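Local atomic coordinates of conserved domain protein (Bacillus anthracis, PDB entry 3FBQ), a protein that is of unknown function, although parts of its sequence belong to uncharacterised families of the E-set clan, consistent with domains of immunoglobulin-like beta-sandwich type. Residues G19-Y24 and M101-H106; E167-S172 and F176-N181. All coordinates share one frame; numbering follows the deposited sequence.

Contact 1 is small and buried, a side-chain meeting of the loop 19-24 with one strand of the five-stranded sheet. Contact 2 is far larger and only partly buried: a hairpin in the eight-stranded sheet, held mainly by backbone hydrogen bonds with side chains adding to them on both faces. The former depends on sulfur and aromatic carbon, the latter on regular main-chain pairing. Their centres lie about 15 Å apart and their nearest atoms about 6 Å, without touching. The two neighbourhoods share partners: Asn23 and Tyr24 reach Val174 in the hairpin's turn, while Arg52 bonds both the His106 backbone O, at the end of the strand of contact 1, and Tyr179 OH of contact 2.

Contact 1 (G19-Y24 and M101-H106); sequences GLYENY and MVTTTH
Tyr21 and Met101 carry this contact, meeting ring to thioether between the loop 19-24 and the strand 101-106. Gly19 opens a tight turn, its carbonyl O accepting from Glu22 N; a residue without a side chain suits its positive phi, where a CB would press on the preceding carbonyl. Leu20 then lays its CD1 3.9 Å above one face of the Tyr21 ring, near the rim, a fitting place for a branched aliphatic group. The opposite face takes Met101. Its SD stands 4.0 Å from the Tyr21 ring centroid and 21° off the normal, a Met-aromatic contact, while Met101 CE reaches Tyr21 CZ at 3.6 Å. Met101 extends with CG anti to the backbone N (chi1 171°) and bends at its last torsion (chi3 66°), which turns the methyl along the ring toward the hydroxyl end. Met101 and Thr103 lie on the face of the five-stranded antiparallel sheet that meets the loop; Val102 and Thr104 pack instead on strand 71-78 of a second sheet, as in a beta sandwich. Tyr21 OH passes Thr103 OG1 at 4.3 Å and hydrogen-bonds Glu212 OE1 on strand 208-218, so a tyrosine provides both a greasy ring and a polar link to the eight-stranded sheet. Further on, the edge of the Tyr21 ring points into the face of the Tyr24 ring, Tyr21 CD1 standing 3.5 Å above its centre.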
loop_
_atom_site.group_PDB
_atom_site.type_symbol
_atom_site.label_atom_id
_atom_site.label_comp_id
_atom_site.label_asym_id
_atom_site.label_seq_id
_atom_site.Cartn_x
_atom_site.Cartn_y
_atom_site.Cartn_z
ATOM N N GLY A 19 -31.119 -2.286 -5.286
ATOM C CA GLY A 19 -31.830 -3.241 -4.443
ATOM C C GLY A 19 -30.989 -3.955 -3.374
ATOM O O GLY A 19 -31.448 -4.091 -2.234
ATOM N N LEU A 20 -29.776 -4.404 -3.718
ATOM C CA LEU A 20 -29.050 -5.285 -2.824
ATOM C C LEU A 20 -28.896 -4.708 -1.409
ATOM O O LEU A 20 -29.262 -5.379 -0.399
ATOM C CB LEU A 20 -27.701 -5.699 -3.401
ATOM C CG LEU A 20 -27.040 -7.029 -2.940
ATOM C CD1 LEU A 20 -25.567 -6.870 -2.753
ATOM C CD2 LEU A 20 -27.571 -7.674 -1.675
ATOM N N TYR A 21 -28.402 -3.464 -1.328
ATOM C CA TYR A 21 -28.089 -2.869 -0.015
ATOM C C TYR A 21 -29.274 -2.351 0.762
ATOM O O TYR A 21 -29.152 -1.996 1.964
ATOM C CB TYR A 21 -26.959 -1.837 -0.097
ATOM C CG TYR A 21 -25.720 -2.556 -0.434
ATOM C CD1 TYR A 21 -25.119 -3.436 0.484
ATOM C CD2 TYR A 21 -25.184 -2.444 -1.677
ATOM C CE1 TYR A 21 -23.991 -4.152 0.162
ATOM C CE2 TYR A 21 -24.054 -3.149 -2.018
ATOM C CZ TYR A 21 -23.462 -4.008 -1.114
ATOM O OH TYR A 21 -22.327 -4.710 -1.553
ATOM N N GLU A 22 -30.416 -2.365 0.086
ATOM C CA GLU A 22 -31.628 -1.844 0.665
ATOM C C GLU A 22 -31.842 -2.154 2.178
ATOM O O GLU A 22 -32.164 -1.234 2.917
ATOM C CB GLU A 22 -32.863 -2.180 -0.161
ATOM C CG GLU A 22 -34.064 -2.230 0.799
ATOM C CD GLU A 22 -35.370 -1.615 0.265
ATOM O OE1 GLU A 22 -35.853 -2.105 -0.798
ATOM O OE2 GLU A 22 -35.923 -0.694 0.946
ATOM N N ASN A 23 -31.602 -3.389 2.656
ATOM C CA ASN A 23 -31.788 -3.662 4.099
ATOM C C ASN A 23 -30.577 -3.769 4.950
ATOM O O ASN A 23 -30.662 -4.259 6.074
ATOM C CB ASN A 23 -32.643 -4.879 4.347
ATOM C CG ASN A 23 -33.836 -4.863 3.513
ATOM O OD1 ASN A 23 -34.669 -3.962 3.644
ATOM N ND2 ASN A 23 -33.925 -5.821 2.582
ATOM N N TYR A 24 -29.463 -3.268 4.463
ATOM C CA TYR A 24 -28.221 -3.438 5.183
ATOM C C TYR A 24 -28.094 -2.565 6.467
ATOM O O TYR A 24 -27.637 -3.040 7.514
ATOM C CB TYR A 24 -27.048 -3.251 4.215
ATOM C CG TYR A 24 -26.658 -4.523 3.559
ATOM C CD1 TYR A 24 -25.433 -5.105 3.806
ATOM C CD2 TYR A 24 -27.508 -5.166 2.706
ATOM C CE1 TYR A 24 -25.074 -6.281 3.215
ATOM C CE2 TYR A 24 -27.174 -6.365 2.126
ATOM C CZ TYR A 24 -25.954 -6.915 2.397
ATOM O OH TYR A 24 -25.623 -8.103 1.815
ATOM N N MET A 101 -17.732 2.539 0.967
ATOM C CA MET A 101 -18.027 1.200 1.527
ATOM C C MET A 101 -16.839 0.337 1.192
ATOM O O MET A 101 -16.327 0.394 0.076
ATOM C CB MET A 101 -19.356 0.624 0.935
ATOM C CG MET A 101 -19.714 -0.879 1.250
ATOM S SD MET A 101 -21.419 -1.416 0.714
ATOM C CE MET A 101 -21.182 -1.255 -1.013
ATOM N N VAL A 102 -16.337 -0.418 2.150
ATOM C CA VAL A 102 -15.441 -1.536 1.778
ATOM C C VAL A 102 -16.014 -2.933 2.174
ATOM O O VAL A 102 -16.634 -3.113 3.258
ATOM C CB VAL A 102 -13.907 -1.335 2.050
ATOM C CG1 VAL A 102 -13.526 -0.055 2.869
ATOM C CG2 VAL A 102 -13.348 -2.538 2.617
ATOM N N THR A 103 -15.769 -3.892 1.298
ATOM C CA THR A 103 -16.391 -5.190 1.310
ATOM C C THR A 103 -15.285 -6.227 1.312
ATOM O O THR A 103 -14.466 -6.183 0.435
ATOM C CB THR A 103 -17.081 -5.297 -0.060
ATOM O OG1 THR A 103 -18.374 -4.761 0.076
ATOM C CG2 THR A 103 -17.160 -6.693 -0.635
ATOM N N THR A 104 -15.247 -7.184 2.229
ATOM C CA THR A 104 -14.290 -8.293 2.064
ATOM C C THR A 104 -14.954 -9.689 2.179
ATOM O O THR A 104 -15.792 -9.914 3.045
ATOM C CB THR A 104 -13.129 -8.134 3.028
ATOM O OG1 THR A 104 -12.678 -6.786 2.943
ATOM C CG2 THR A 104 -11.979 -9.066 2.679
ATOM N N THR A 105 -14.586 -10.603 1.292
ATOM C CA THR A 105 -15.132 -11.935 1.293
ATOM C C THR A 105 -14.019 -12.932 1.596
ATOM O O THR A 105 -13.028 -12.989 0.861
ATOM C CB THR A 105 -15.812 -12.229 -0.071
ATOM O OG1 THR A 105 -16.818 -11.234 -0.225
ATOM C CG2 THR A 105 -16.515 -13.531 -0.065
ATOM N N HIS A 106 -14.166 -13.712 2.658
ATOM C CA HIS A 106 -13.169 -14.701 2.950
ATOM C C HIS A 106 -13.515 -16.028 2.175
ATOM O O HIS A 106 -14.645 -16.164 1.692
ATOM C CB HIS A 106 -13.094 -14.875 4.442
ATOM C CG HIS A 106 -14.155 -15.777 4.979
ATOM N ND1 HIS A 106 -15.333 -15.308 5.511
ATOM C CD2 HIS A 106 -14.223 -17.125 5.048
ATOM C CE1 HIS A 106 -16.076 -16.324 5.899
ATOM N NE2 HIS A 106 -15.422 -17.440 5.639
#

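Contact 2 (E167-S172 and F176-N181); sequences EKVAMS and FILYYN
Lys168 and Tyr179 face each other as a hydrogen-bonded pair in an antiparallel beta hairpin, with a classic beta bulge at its far end. Tyr179 N donates to Lys168 O at 2.9 Å, and Lys168 N returns a bond to Tyr179 O; Glu167 N adds a weak one to that same oxygen, since Glu167 and Lys168 share Tyr179 as partner. Ala170 and Ile177 form the second such pair, with Ile177 N 2.7 Å from Ala170 O. Between them, Val169 CA points its hydrogen at Ile177 O.

On the face with Lys168, the Tyr179 ring is sandwiched by aliphatic carbon: Lys168 CE lies 4.1 Å above one side and Ile177 CG2 3.7 Å above the other. Lysine suits this place because its methylenes run alongside the ring while its ammonium leads away; at 5.6 Å from the ring centroid, Lys168 NZ offers at most a weak cation-pi attraction. The small Ala170 leaves its CB at the ring's edge, near the plane.

On the other face, the non-hydrogen-bonded pair Val169 and Leu178 point the same way, side by side, and Val169 CG2 meets Leu178 CD2 at 3.5 Å. Leu178 continues onto Leu199 and Val201, and the Phe176 ring meets that of Phe230 with the planes nearly parallel, so apolar residues suit this buried side. At the bulge, Asn181 ND2 lies against Glu167 OE1, a probable hydrogen bond whose modelled length is too short to trust, while Glu167 OE2 forms a salt bridge to Arg225. Beyond the hairpin, Arg52 NE hydrogen-bonds Tyr179 OH at the far end of the ring.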
loop_
_atom_site.group_PDB
_atom_site.type_symbol
_atom_site.label_atom_id
_atom_site.label_comp_id
_atom_site.label_asym_id
_atom_site.label_seq_id
_atom_site.Cartn_x
_atom_site.Cartn_y
_atom_site.Cartn_z
ATOM N N GLU A 167 -23.628 -24.959 -6.073
ATOM C CA GLU A 167 -22.912 -25.622 -4.960
ATOM C C GLU A 167 -23.668 -25.406 -3.654
ATOM O O GLU A 167 -23.896 -26.339 -2.852
ATOM C CB GLU A 167 -21.495 -25.047 -4.781
ATOM C CG GLU A 167 -20.296 -25.676 -5.559
ATOM C CD GLU A 167 -19.000 -24.805 -5.420
ATOM O OE1 GLU A 167 -17.920 -25.090 -6.038
ATOM O OE2 GLU A 167 -19.060 -23.785 -4.691
ATOM N N LYS A 168 -24.058 -24.159 -3.428
ATOM C CA LYS A 168 -24.637 -23.838 -2.151
ATOM C C LYS A 168 -25.558 -22.659 -2.224
ATOM O O LYS A 168 -25.401 -21.797 -3.088
ATOM C CB LYS A 168 -23.528 -23.528 -1.164
ATOM C CG LYS A 168 -23.888 -24.015 0.201
ATOM C CD LYS A 168 -23.139 -23.277 1.278
ATOM C CE LYS A 168 -21.627 -23.585 1.273
ATOM N NZ LYS A 168 -21.406 -25.048 1.041
ATOM N N VAL A 169 -26.495 -22.579 -1.299
ATOM C CA VAL A 169 -27.308 -21.386 -1.227
ATOM C C VAL A 169 -27.341 -20.933 0.236
ATOM O O VAL A 169 -27.316 -21.791 1.116
ATOM C CB VAL A 169 -28.730 -21.649 -1.821
ATOM C CG1 VAL A 169 -29.489 -22.718 -1.012
ATOM C CG2 VAL A 169 -29.537 -20.353 -1.968
ATOM N N ALA A 170 -27.360 -19.619 0.513
ATOM C CA ALA A 170 -27.401 -19.157 1.900
ATOM C C ALA A 170 -28.258 -17.903 2.105
ATOM O O ALA A 170 -28.067 -16.934 1.432
ATOM C CB ALA A 170 -25.986 -18.974 2.463
ATOM N N MET A 171 -29.178 -17.917 3.069
ATOM C CA MET A 171 -30.225 -16.907 3.111
ATOM C C MET A 171 -30.199 -16.187 4.453
ATOM O O MET A 171 -30.489 -16.801 5.464
ATOM C CB MET A 171 -31.590 -17.562 2.791
ATOM C CG MET A 171 -31.566 -18.514 1.484
ATOM S SD MET A 171 -32.895 -19.842 1.399
ATOM C CE MET A 171 -32.210 -21.271 2.281
ATOM N N SER A 172 -29.787 -14.914 4.468
ATOM C CA SER A 172 -29.874 -14.076 5.656
ATOM C C SER A 172 -31.149 -13.284 5.606
ATOM O O SER A 172 -31.906 -13.386 4.669
ATOM C CB SER A 172 -28.730 -13.073 5.720
ATOM O OG SER A 172 -28.901 -11.987 4.803
ATOM N N PHE A 176 -29.189 -12.913 0.238
ATOM C CA PHE A 176 -28.924 -14.359 0.054
ATOM C C PHE A 176 -27.785 -14.619 -0.899
ATOM O O PHE A 176 -27.578 -13.842 -1.812
ATOM C CB PHE A 176 -30.197 -15.126 -0.350
ATOM C CG PHE A 176 -30.560 -15.012 -1.807
ATOM C CD1 PHE A 176 -31.595 -14.176 -2.215
ATOM C CD2 PHE A 176 -29.908 -15.755 -2.761
ATOM C CE1 PHE A 176 -31.984 -14.082 -3.557
ATOM C CE2 PHE A 176 -30.250 -15.634 -4.096
ATOM C CZ PHE A 176 -31.316 -14.822 -4.493
ATOM N N ILE A 177 -27.076 -15.725 -0.747
ATOM C CA ILE A 177 -25.830 -16.008 -1.545
ATOM C C ILE A 177 -25.869 -17.254 -2.403
ATOM O O ILE A 177 -26.227 -18.311 -1.935
ATOM C CB ILE A 177 -24.619 -16.161 -0.628
ATOM C CG1 ILE A 177 -24.465 -14.932 0.287
ATOM C CG2 ILE A 177 -23.367 -16.415 -1.440
ATOM C CD1 ILE A 177 -23.504 -15.174 1.388
ATOM N N LEU A 178 -25.504 -17.138 -3.665
ATOM C CA LEU A 178 -25.331 -18.352 -4.501
ATOM C C LEU A 178 -23.851 -18.733 -4.712
ATOM O O LEU A 178 -23.084 -17.977 -5.308
ATOM C CB LEU A 178 -26.035 -18.217 -5.855
ATOM C CG LEU A 178 -27.554 -17.975 -5.784
ATOM C CD1 LEU A 178 -28.080 -17.809 -7.174
ATOM C CD2 LEU A 178 -28.372 -19.011 -5.031
ATOM N N TYR A 179 -23.467 -19.901 -4.217
ATOM C CA TYR A 179 -22.151 -20.413 -4.474
ATOM C C TYR A 179 -22.164 -21.353 -5.662
ATOM O O TYR A 179 -22.981 -22.259 -5.775
ATOM C CB TYR A 179 -21.723 -21.230 -3.313
ATOM C CG TYR A 179 -21.554 -20.474 -2.053
ATOM C CD1 TYR A 179 -20.307 -19.911 -1.712
ATOM C CD2 TYR A 179 -22.632 -20.363 -1.125
ATOM C CE1 TYR A 179 -20.129 -19.264 -0.529
ATOM C CE2 TYR A 179 -22.452 -19.697 0.097
ATOM C CZ TYR A 179 -21.197 -19.158 0.378
ATOM O OH TYR A 179 -21.012 -18.504 1.569
ATOM N N TYR A 180 -21.194 -21.191 -6.521
ATOM C CA TYR A 180 -21.147 -22.042 -7.677
ATOM C C TYR A 180 -19.787 -21.953 -8.425
ATOM O O TYR A 180 -18.872 -21.236 -7.991
ATOM C CB TYR A 180 -22.300 -21.637 -8.567
ATOM C CG TYR A 180 -22.058 -20.290 -9.180
ATOM C CD1 TYR A 180 -22.325 -19.108 -8.471
ATOM C CD2 TYR A 180 -21.532 -20.191 -10.483
ATOM C CE1 TYR A 180 -22.068 -17.855 -9.063
ATOM C CE2 TYR A 180 -21.282 -18.944 -11.086
ATOM C CZ TYR A 180 -21.546 -17.798 -10.378
ATOM O OH TYR A 180 -21.316 -16.616 -11.008
ATOM N N ASN A 181 -19.662 -22.693 -9.538
ATOM C CA ASN A 181 -18.392 -22.753 -10.300
ATOM C C ASN A 181 -18.606 -23.088 -11.734
ATOM O O ASN A 181 -19.617 -23.677 -12.069
ATOM C CB ASN A 181 -17.393 -23.752 -9.724
ATOM C CG ASN A 181 -17.951 -25.125 -9.624
ATOM O OD1 ASN A 181 -18.313 -25.779 -10.608
ATOM N ND2 ASN A 181 -18.023 -25.586 -8.411
#